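Local coordinates for protein Niban 2 (Homo sapiens, PDB 7CTP) that may suppress apoptosis and promote melanoma cell invasion, as a PH-domain-containing member of the Niban family that carries an N-terminal myristoyl site, at residues Val274-Met277 / Val278-Ala282; Asp362-Phe365 / Lys366-Asp370; Lys506-Pro509 / Thr510-Glu514. All coordinates share one frame; numbering follows the deposited sequence.

Contact 1: Val274-Met277 / Val278-Ala282; sequences VYHM and VYEQA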
ATOM      1  N   VAL A 274      -8.887  -8.071 -20.362  1.00 17.78           N
ATOM      2  CA  VAL A 274      -7.451  -7.926 -20.588  1.00 18.17           C
ATOM      3  C   VAL A 274      -6.695  -7.975 -19.268  1.00 19.54           C
ATOM      4  O   VAL A 274      -5.627  -8.595 -19.173  1.00 17.45           O
ATOM      5  CB  VAL A 274      -7.156  -6.633 -21.371  1.00 16.78           C
ATOM      6  CG1 VAL A 274      -5.638  -6.417 -21.506  1.00 17.21           C
ATOM      7  CG2 VAL A 274      -7.806  -6.686 -22.767  1.00 19.81           C
ATOM      8  N   TYR A 275      -7.235  -7.337 -18.226  1.00 18.10           N
ATOM      9  CA  TYR A 275      -6.594  -7.386 -16.915  1.00 19.91           C
ATOM     10  C   TYR A 275      -6.407  -8.826 -16.441  1.00 22.31           C
ATOM     11  O   TYR A 275      -5.347  -9.176 -15.915  1.00 19.91           O
ATOM     12  CB  TYR A 275      -7.416  -6.586 -15.896  1.00 18.65           C
ATOM     13  CG  TYR A 275      -6.847  -6.609 -14.485  1.00 17.08           C
ATOM     14  CD1 TYR A 275      -5.818  -5.742 -14.108  1.00 19.62           C
ATOM     15  CD2 TYR A 275      -7.332  -7.508 -13.534  1.00 22.75           C
ATOM     16  CE1 TYR A 275      -5.287  -5.770 -12.808  1.00 21.30           C
ATOM     17  CE2 TYR A 275      -6.806  -7.553 -12.247  1.00 27.47           C
ATOM     18  CZ  TYR A 275      -5.791  -6.688 -11.887  1.00 26.47           C
ATOM     19  OH  TYR A 275      -5.290  -6.748 -10.589  1.00 26.47           O
ATOM     20  N   HIS A 276      -7.423  -9.678 -16.626  1.00 18.92           N
ATOM     21  CA  HIS A 276      -7.306 -11.082 -16.216  1.00 20.45           C
ATOM     22  C   HIS A 276      -6.209 -11.811 -16.986  1.00 19.76           C
ATOM     23  O   HIS A 276      -5.423 -12.574 -16.406  1.00 19.94           O
ATOM     24  CB  HIS A 276      -8.641 -11.801 -16.415  1.00 26.73           C
ATOM     25  CG  HIS A 276      -8.512 -13.296 -16.476  1.00 32.25           C
ATOM     26  ND1 HIS A 276      -8.461 -14.084 -15.345  1.00 37.48           N
ATOM     27  CD2 HIS A 276      -8.387 -14.141 -17.530  1.00 38.79           C
ATOM     28  CE1 HIS A 276      -8.324 -15.353 -15.697  1.00 38.39           C
ATOM     29  NE2 HIS A 276      -8.273 -15.414 -17.017  1.00 38.22           N
ATOM     30  N   MET A 277      -6.170 -11.610 -18.307  1.00 16.77           N
ATOM     31  CA  MET A 277      -5.157 -12.223 -19.160  1.00 16.97           C
ATOM     32  C   MET A 277      -3.758 -11.786 -18.745  1.00 20.75           C
ATOM     33  O   MET A 277      -2.832 -12.604 -18.632  1.00 19.54           O
ATOM     34  CB  MET A 277      -5.452 -11.801 -20.598  1.00 23.53           C
ATOM     35  CG  MET A 277      -4.896 -12.633 -21.682  1.00 43.07           C
ATOM     36  SD  MET A 277      -5.342 -11.720 -23.180  1.00 37.32           S
ATOM     37  CE  MET A 277      -3.699 -11.564 -23.848  1.00 35.92           C
ATOM     38  N   VAL A 278      -3.590 -10.483 -18.529  1.00 20.65           N
ATOM     39  CA  VAL A 278      -2.308  -9.936 -18.082  1.00 16.65           C
ATOM     40  C   VAL A 278      -1.915 -10.511 -16.727  1.00 19.58           C
ATOM     41  O   VAL A 278      -0.749 -10.870 -16.498  1.00 18.92           O
ATOM     42  CB  VAL A 278      -2.386  -8.400 -18.036  1.00 18.55           C
ATOM     43  CG1 VAL A 278      -1.227  -7.826 -17.239  1.00 19.67           C
ATOM     44  CG2 VAL A 278      -2.430  -7.829 -19.453  1.00 18.98           C
ATOM     45  N   TYR A 279      -2.871 -10.554 -15.787  1.00 16.78           N
ATOM     46  CA  TYR A 279      -2.581 -11.054 -14.443  1.00 17.28           C
ATOM     47  C   TYR A 279      -2.019 -12.469 -14.495  1.00 18.20           C
ATOM     48  O   TYR A 279      -1.013 -12.777 -13.838  1.00 19.08           O
ATOM     49  CB  TYR A 279      -3.851 -11.004 -13.582  1.00 19.43           C
ATOM     50  CG  TYR A 279      -3.670 -11.522 -12.159  1.00 21.66           C
ATOM     51  CD1 TYR A 279      -3.680 -12.894 -11.881  1.00 19.48           C
ATOM     52  CD2 TYR A 279      -3.491 -10.644 -11.095  1.00 23.83           C
ATOM     53  CE1 TYR A 279      -3.511 -13.373 -10.584  1.00 20.97           C
ATOM     54  CE2 TYR A 279      -3.327 -11.115  -9.796  1.00 21.09           C
ATOM     55  CZ  TYR A 279      -3.331 -12.481  -9.557  1.00 25.48           C
ATOM     56  OH  TYR A 279      -3.169 -12.953  -8.271  1.00 27.18           O
ATOM     57  N   GLU A 280      -2.659 -13.351 -15.266  1.00 17.75           N
ATOM     58  CA  GLU A 280      -2.177 -14.730 -15.308  1.00 20.21           C
ATOM     59  C   GLU A 280      -0.804 -14.814 -15.957  1.00 22.75           C
ATOM     60  O   GLU A 280       0.054 -15.584 -15.507  1.00 20.80           O
ATOM     61  CB  GLU A 280      -3.175 -15.629 -16.040  1.00 19.93           C
ATOM     62  CG  GLU A 280      -4.474 -15.869 -15.255  1.00 26.14           C
ATOM     63  CD  GLU A 280      -4.239 -16.449 -13.862  1.00 32.96           C
ATOM     64  OE1 GLU A 280      -3.341 -17.306 -13.707  1.00 37.00           O
ATOM     65  OE2 GLU A 280      -4.958 -16.049 -12.915  1.00 35.04           O
ATOM     66  N   GLN A 281      -0.570 -14.020 -17.004  1.00 19.32           N
ATOM     67  CA  GLN A 281       0.739 -14.025 -17.657  1.00 19.58           C
ATOM     68  C   GLN A 281       1.824 -13.486 -16.727  1.00 17.90           C
ATOM     69  O   GLN A 281       2.925 -14.059 -16.624  1.00 19.72           O
ATOM     70  CB  GLN A 281       0.653 -13.216 -18.954  1.00 19.10           C
ATOM     71  CG  GLN A 281       1.817 -13.427 -19.901  1.00 19.86           C
ATOM     72  CD  GLN A 281       1.601 -12.733 -21.226  1.00 19.61           C
ATOM     73  OE1 GLN A 281       0.465 -12.453 -21.617  1.00 22.78           O
ATOM     74  NE2 GLN A 281       2.689 -12.466 -21.932  1.00 22.71           N
ATOM     75  N   ALA A 282       1.530 -12.385 -16.035  1.00 19.59           N
ATOM     76  CA  ALA A 282       2.496 -11.796 -15.110  1.00 18.25           C
ATOM     77  C   ALA A 282       2.792 -12.743 -13.954  1.00 21.21           C
ATOM     78  O   ALA A 282       3.944 -12.850 -13.507  1.00 21.78           O
ATOM     79  CB  ALA A 282       1.967 -10.454 -14.594  1.00 20.39           C
TER
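Two successive turns of the long helix 260-337 meet where V274 lies one turn before V278 and H276 one turn before E280. V278 N gives its hydrogen to V274 O at 2.9 Å. The side chains of this pair also touch. V274 CG1 stands 4.1 Å from V278 CG2, branch against branch. V278 CG1 lies anti to the backbone N (chi1 165°). This sets CG2 back over the previous turn, 3.3 Å from V274 O, so one methyl meets both the carbonyl and the side chain of V274.

The i to i+4 bonding of the alpha-helix runs on through Y279 N to Y275 O at 2.8 Å, E280 N to H276 O and Q281 N to M277 O. This spacing brings residues four apart to nearly the same side of the helix. V274 and V278 fall on a buried face, where V274 touches L8 and V278 touches V240 and T20. Y275 and Y279 share another face, and both rest on S237 of helix 232-252. The hydroxyl of Y275 reaches the Y279 ring, with OH 4.3 Å from CD2.

On the exposed side, H276 CE1 comes 3.9 Å from E280 CG. The carboxylate is turned 43° from the imidazole plane. The bend of the glutamate chain at chi2 leaves OE2 4.7 Å from H276 ND1, so the contact between the two side chains is made by carbon atoms. M277 packs on R13 and I16 of helix 10-48, and the amide of Q281 bonds through NE2 to A17 O of the same helix.

Contact 2: Asp362-Phe365 / Lys366-Asp370; sequences DVFF and KEVTD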
ATOM      1  N   ASP A 362      -6.298   7.565  22.171  1.00 29.42           N
ATOM      2  CA  ASP A 362      -7.524   7.849  22.908  1.00 32.88           C
ATOM      3  C   ASP A 362      -8.500   6.683  22.831  1.00 32.70           C
ATOM      4  O   ASP A 362      -9.160   6.351  23.822  1.00 28.50           O
ATOM      5  CB  ASP A 362      -8.163   9.132  22.376  1.00 29.61           C
ATOM      6  CG  ASP A 362      -7.304  10.358  22.621  1.00 32.18           C
ATOM      7  OD1 ASP A 362      -6.297  10.245  23.361  1.00 37.85           O
ATOM      8  OD2 ASP A 362      -7.630  11.437  22.078  1.00 34.00           O
ATOM      9  N   VAL A 363      -8.603   6.044  21.662  1.00 27.50           N
ATOM     10  CA  VAL A 363      -9.497   4.900  21.528  1.00 24.18           C
ATOM     11  C   VAL A 363      -8.998   3.737  22.376  1.00 30.59           C
ATOM     12  O   VAL A 363      -9.785   3.030  23.019  1.00 28.52           O
ATOM     13  CB  VAL A 363      -9.635   4.508  20.044  1.00 25.08           C
ATOM     14  CG1 VAL A 363     -10.282   3.136  19.912  1.00 29.20           C
ATOM     15  CG2 VAL A 363     -10.477   5.551  19.297  1.00 24.63           C
ATOM     16  N   PHE A 364      -7.680   3.524  22.385  1.00 28.17           N
ATOM     17  CA  PHE A 364      -7.088   2.469  23.202  1.00 26.89           C
ATOM     18  C   PHE A 364      -7.373   2.710  24.678  1.00 27.35           C
ATOM     19  O   PHE A 364      -7.822   1.808  25.395  1.00 26.41           O
ATOM     20  CB  PHE A 364      -5.584   2.421  22.945  1.00 26.30           C
ATOM     21  CG  PHE A 364      -4.833   1.512  23.873  1.00 29.42           C
ATOM     22  CD1 PHE A 364      -5.057   0.143  23.859  1.00 29.46           C
ATOM     23  CD2 PHE A 364      -3.899   2.030  24.754  1.00 33.27           C
ATOM     24  CE1 PHE A 364      -4.363  -0.696  24.714  1.00 29.14           C
ATOM     25  CE2 PHE A 364      -3.200   1.197  25.611  1.00 29.04           C
ATOM     26  CZ  PHE A 364      -3.432  -0.163  25.591  1.00 30.40           C
ATOM     27  N   PHE A 365      -7.130   3.938  25.131  1.00 29.51           N
ATOM     28  CA  PHE A 365      -7.357   4.315  26.526  1.00 30.56           C
ATOM     29  C   PHE A 365      -8.808   4.095  26.935  1.00 31.70           C
ATOM     30  O   PHE A 365      -9.083   3.578  28.027  1.00 29.02           O
ATOM     31  CB  PHE A 365      -6.953   5.775  26.711  1.00 31.07           C
ATOM     32  CG  PHE A 365      -6.939   6.243  28.136  1.00 32.63           C
ATOM     33  CD1 PHE A 365      -5.783   6.156  28.889  1.00 41.74           C
ATOM     34  CD2 PHE A 365      -8.067   6.807  28.708  1.00 32.73           C
ATOM     35  CE1 PHE A 365      -5.751   6.599  30.198  1.00 43.15           C
ATOM     36  CE2 PHE A 365      -8.034   7.252  30.021  1.00 38.27           C
ATOM     37  CZ  PHE A 365      -6.878   7.145  30.762  1.00 34.65           C
ATOM     38  N   LYS A 366      -9.751   4.476  26.065  1.00 29.93           N
ATOM     39  CA  LYS A 366     -11.170   4.303  26.364  1.00 28.22           C
ATOM     40  C   LYS A 366     -11.547   2.831  26.464  1.00 36.36           C
ATOM     41  O   LYS A 366     -12.290   2.434  27.370  1.00 31.50           O
ATOM     42  CB  LYS A 366     -12.016   4.997  25.298  1.00 28.75           C
ATOM     43  CG  LYS A 366     -13.491   4.632  25.346  1.00 35.89           C
ATOM     44  CD  LYS A 366     -14.260   5.323  24.234  1.00 41.16           C
ATOM     45  CE  LYS A 366     -15.588   4.636  23.999  1.00 40.76           C
ATOM     46  NZ  LYS A 366     -16.313   4.462  25.288  1.00 49.65           N
ATOM     47  N   GLU A 367     -11.031   2.000  25.552  1.00 27.54           N
ATOM     48  CA  GLU A 367     -11.414   0.594  25.548  1.00 26.67           C
ATOM     49  C   GLU A 367     -10.860  -0.126  26.771  1.00 25.68           C
ATOM     50  O   GLU A 367     -11.542  -0.971  27.364  1.00 29.12           O
ATOM     51  CB  GLU A 367     -10.940  -0.067  24.253  1.00 28.04           C
ATOM     52  CG  GLU A 367     -11.714   0.408  23.035  1.00 30.70           C
ATOM     53  CD  GLU A 367     -13.197   0.111  23.143  1.00 36.34           C
ATOM     54  OE1 GLU A 367     -13.560  -1.039  23.470  1.00 40.06           O
ATOM     55  OE2 GLU A 367     -13.998   1.036  22.901  1.00 34.92           O
ATOM     56  N   VAL A 368      -9.637   0.212  27.177  1.00 24.70           N
ATOM     57  CA  VAL A 368      -9.071  -0.389  28.382  1.00 30.87           C
ATOM     58  C   VAL A 368      -9.858   0.055  29.611  1.00 32.81           C
ATOM     59  O   VAL A 368     -10.148  -0.750  30.509  1.00 35.58           O
ATOM     60  CB  VAL A 368      -7.577  -0.037  28.502  1.00 34.54           C
ATOM     61  CG1 VAL A 368      -7.064  -0.369  29.895  1.00 37.05           C
ATOM     62  CG2 VAL A 368      -6.771  -0.789  27.440  1.00 33.56           C
ATOM     63  N   THR A 369     -10.239   1.332  29.656  1.00 27.69           N
ATOM     64  CA  THR A 369     -11.026   1.830  30.781  1.00 29.19           C
ATOM     65  C   THR A 369     -12.400   1.180  30.818  1.00 36.75           C
ATOM     66  O   THR A 369     -12.900   0.820  31.891  1.00 36.52           O
ATOM     67  CB  THR A 369     -11.146   3.349  30.710  1.00 35.26           C
ATOM     68  OG1 THR A 369      -9.838   3.923  30.582  1.00 33.72           O
ATOM     69  CG2 THR A 369     -11.795   3.886  31.984  1.00 43.04           C
ATOM     70  N   ASP A 370     -13.025   1.014  29.650  1.00 31.55           N
ATOM     71  CA  ASP A 370     -14.306   0.320  29.603  1.00 39.77           C
ATOM     72  C   ASP A 370     -14.176  -1.104  30.133  1.00 37.80           C
ATOM     73  O   ASP A 370     -15.061  -1.585  30.849  1.00 43.26           O
ATOM     74  CB  ASP A 370     -14.865   0.328  28.181  1.00 39.34           C
ATOM     75  CG  ASP A 370     -15.554   1.636  27.834  1.00 45.26           C
ATOM     76  OD1 ASP A 370     -15.653   2.507  28.724  1.00 41.73           O
ATOM     77  OD2 ASP A 370     -15.985   1.800  26.674  1.00 54.25           O
TER
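T369 reaches back one helical turn to F365. Its CB lies 3.4 Å from F365 O. OG1 is anti to the carbonyl carbon of T369 (chi1 -53°), which turns the hydroxyl back along the helix. There it gives its hydrogen to F365 O at 2.7 Å. T369 N donates to the same oxygen at 3.0 Å. The two donors come from opposite faces of the carbonyl plane, with OG1 tilted 32° from it. F365 O is therefore held by two bonds from one residue. OG1 also stands over one face of the F365 ring, 3.8 Å from CE2.

One residue earlier the pairing is apolar. V368 CG2 sits over the face of the F364 ring in a CH-pi contact, 4.0 Å from the ring centroid, and its nearest ring atom is CE1. On the outer side K366 NZ forms a salt bridge with D370 OD2 at 3.0 Å, meeting the oxygen on its syn side. E367 CG packs near V363 O, while its carboxylate pairs with K400.

The segment belongs to helix 342-378. F364 packs between M440 and V444 of helix 422-455 and L472 and V475 of helix 464-511. V368 touches F447 and L472 of the same two helices. V363 touches M440 and, on helix 402-405, S403 and C404.

Contact 3: Lys506-Pro509 / Thr510-Glu514; sequences KLAP and TCKSE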
ATOM      1  N   LYS A 506      14.685  16.443 -12.835  1.00 25.24           N
ATOM      2  CA  LYS A 506      15.397  17.667 -13.204  1.00 23.29           C
ATOM      3  C   LYS A 506      16.822  17.364 -13.655  1.00 27.64           C
ATOM      4  O   LYS A 506      17.338  17.993 -14.591  1.00 26.05           O
ATOM      5  CB  LYS A 506      15.410  18.643 -12.028  1.00 26.48           C
ATOM      6  CG  LYS A 506      14.043  19.196 -11.646  1.00 29.08           C
ATOM      7  CD  LYS A 506      13.447  20.056 -12.754  1.00 35.22           C
ATOM      8  CE  LYS A 506      12.046  20.550 -12.359  1.00 36.41           C
ATOM      9  NZ  LYS A 506      11.285  21.050 -13.544  1.00 41.06           N
ATOM     10  N   LEU A 507      17.475  16.397 -13.004  1.00 25.69           N
ATOM     11  CA  LEU A 507      18.856  16.057 -13.336  1.00 25.59           C
ATOM     12  C   LEU A 507      18.982  15.114 -14.529  1.00 27.23           C
ATOM     13  O   LEU A 507      20.097  14.904 -15.010  1.00 26.23           O
ATOM     14  CB  LEU A 507      19.553  15.446 -12.114  1.00 21.80           C
ATOM     15  CG  LEU A 507      19.755  16.374 -10.905  1.00 24.29           C
ATOM     16  CD1 LEU A 507      20.174  15.599  -9.663  1.00 27.26           C
ATOM     17  CD2 LEU A 507      20.772  17.464 -11.225  1.00 27.59           C
ATOM     18  N   ALA A 508      17.878  14.563 -15.034  1.00 25.24           N
ATOM     19  CA  ALA A 508      17.976  13.540 -16.076  1.00 25.96           C
ATOM     20  C   ALA A 508      18.670  14.018 -17.349  1.00 27.75           C
ATOM     21  O   ALA A 508      19.461  13.236 -17.907  1.00 28.95           O
ATOM     22  CB  ALA A 508      16.587  12.981 -16.399  1.00 30.81           C
ATOM     23  N   PRO A 509      18.426  15.231 -17.873  1.00 30.90           N
ATOM     24  CA  PRO A 509      19.168  15.647 -19.074  1.00 29.13           C
ATOM     25  C   PRO A 509      20.668  15.688 -18.859  1.00 31.95           C
ATOM     26  O   PRO A 509      21.434  15.447 -19.800  1.00 37.29           O
ATOM     27  CB  PRO A 509      18.601  17.042 -19.376  1.00 29.19           C
ATOM     28  CG  PRO A 509      17.262  17.051 -18.741  1.00 34.25           C
ATOM     29  CD  PRO A 509      17.426  16.243 -17.490  1.00 33.41           C
ATOM     30  N   THR A 510      21.113  15.954 -17.632  1.00 27.57           N
ATOM     31  CA  THR A 510      22.543  15.952 -17.352  1.00 30.27           C
ATOM     32  C   THR A 510      23.093  14.532 -17.314  1.00 32.80           C
ATOM     33  O   THR A 510      24.162  14.255 -17.873  1.00 33.85           O
ATOM     34  CB  THR A 510      22.817  16.672 -16.029  1.00 35.32           C
ATOM     35  OG1 THR A 510      22.397  18.041 -16.130  1.00 34.78           O
ATOM     36  CG2 THR A 510      24.298  16.634 -15.692  1.00 38.22           C
ATOM     37  N   CYS A 511      22.359  13.611 -16.690  1.00 30.97           N
ATOM     38  CA  CYS A 511      22.916  12.338 -16.231  1.00 32.14           C
ATOM     39  C   CYS A 511      22.619  11.138 -17.117  1.00 40.13           C
ATOM     40  O   CYS A 511      23.478  10.259 -17.243  1.00 36.86           O
ATOM     41  CB  CYS A 511      22.407  12.011 -14.826  1.00 30.00           C
ATOM     42  SG  CYS A 511      22.948  13.134 -13.575  1.00 39.67           S
ATOM     43  N   LYS A 512      21.413  11.043 -17.688  1.00 43.70           N
ATOM     44  CA  LYS A 512      20.967   9.757 -18.223  1.00 47.13           C
ATOM     45  C   LYS A 512      21.884   9.266 -19.334  1.00 49.85           C
ATOM     46  O   LYS A 512      22.119   8.058 -19.467  1.00 51.60           O
ATOM     47  CB  LYS A 512      19.520   9.838 -18.717  1.00 46.87           C
ATOM     48  CG  LYS A 512      18.972   8.471 -19.154  1.00 59.07           C
ATOM     49  CD  LYS A 512      17.444   8.404 -19.200  1.00 61.72           C
ATOM     50  CE  LYS A 512      16.794   9.772 -19.348  1.00 54.58           C
ATOM     51  NZ  LYS A 512      15.370   9.778 -18.876  1.00 71.64           N
ATOM     52  N   SER A 513      22.431  10.189 -20.125  1.00 41.57           N
ATOM     53  CA  SER A 513      23.348   9.790 -21.187  1.00 41.17           C
ATOM     54  C   SER A 513      24.735   9.469 -20.647  1.00 41.76           C
ATOM     55  O   SER A 513      25.485   8.714 -21.277  1.00 45.75           O
ATOM     56  CB  SER A 513      23.445  10.894 -22.237  1.00 48.91           C
ATOM     57  OG  SER A 513      23.988  12.072 -21.664  1.00 62.15           O
ATOM     58  N   GLU A 514      25.089  10.016 -19.487  1.00 40.83           N
ATOM     59  CA  GLU A 514      26.456   9.984 -18.983  1.00 46.82           C
ATOM     60  C   GLU A 514      26.717   8.864 -17.983  1.00 49.53           C
ATOM     61  O   GLU A 514      27.840   8.352 -17.925  1.00 36.38           O
ATOM     62  CB  GLU A 514      26.795  11.321 -18.320  1.00 41.83           C
ATOM     63  CG  GLU A 514      26.852  12.501 -19.276  1.00 49.39           C
ATOM     64  CD  GLU A 514      27.817  12.273 -20.421  1.00 56.10           C
ATOM     65  OE1 GLU A 514      28.967  11.859 -20.160  1.00 55.89           O
ATOM     66  OE2 GLU A 514      27.421  12.511 -21.583  1.00 64.53           O
TER
HETATM   67  O   HOH W   1      19.670  18.400 -16.093  1.00 41.31           O
HETATM   68  O   HOH W   2      21.323  12.643 -20.549  1.00 44.30           O
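L507 O is gripped by two backbone amides near the end of helix 464-511. C511 N donates to it at 3.1 Å. T510 N adds a weak bond at 3.0 Å, bent to 126°. The next carbonyl has two donors as well: K512 N binds A508 O at 2.9 Å and almost straight, and C511 N reaches it weakly. Bonds to the third and fourth residue thus overlap here. P509 has no N-H to give to the turn before it, and the helix kinks there.

Two waters bridge successive turns. Water 1 donates to K506 O and is bonded to T510 OG1. With chi1 at -62°, OG1 lies beside its own backbone N, on the side of that water. Water 2 donates to P509 O at 2.9 Å and accepts from S513 N. On the buried side C511 SG lies 3.6 Å from L507 O. L507 and C511 both touch Y536 of helix 532-555, and T510 packs on F325 and I326.

T510 N turns to L507 O, and water 1 takes up K506 O instead. Water 2 stands in for a direct bond between P509 O and S513 N.

How the contacts relate
Each contact joins consecutive turns of one helix, so none closes a loop. From the N terminus they come in series, without nesting or crossing. Contact 1 lies on helix 260-337, beside helices 10-48 and 232-252. Contact 2 follows on the next helix, 342-378, about 46 Å away between centres and on the opposite side of the chain's centre. Contact 3 is near the end of helix 464-511, about 54 Å from contact 2 between centres. Two helices connect them. Helix 464-511 packs on contact 2 through residues such as L472 and L476 and carries contact 3. Helix 260-337 carries contact 1 and supplies F325 and I326 to contact 3.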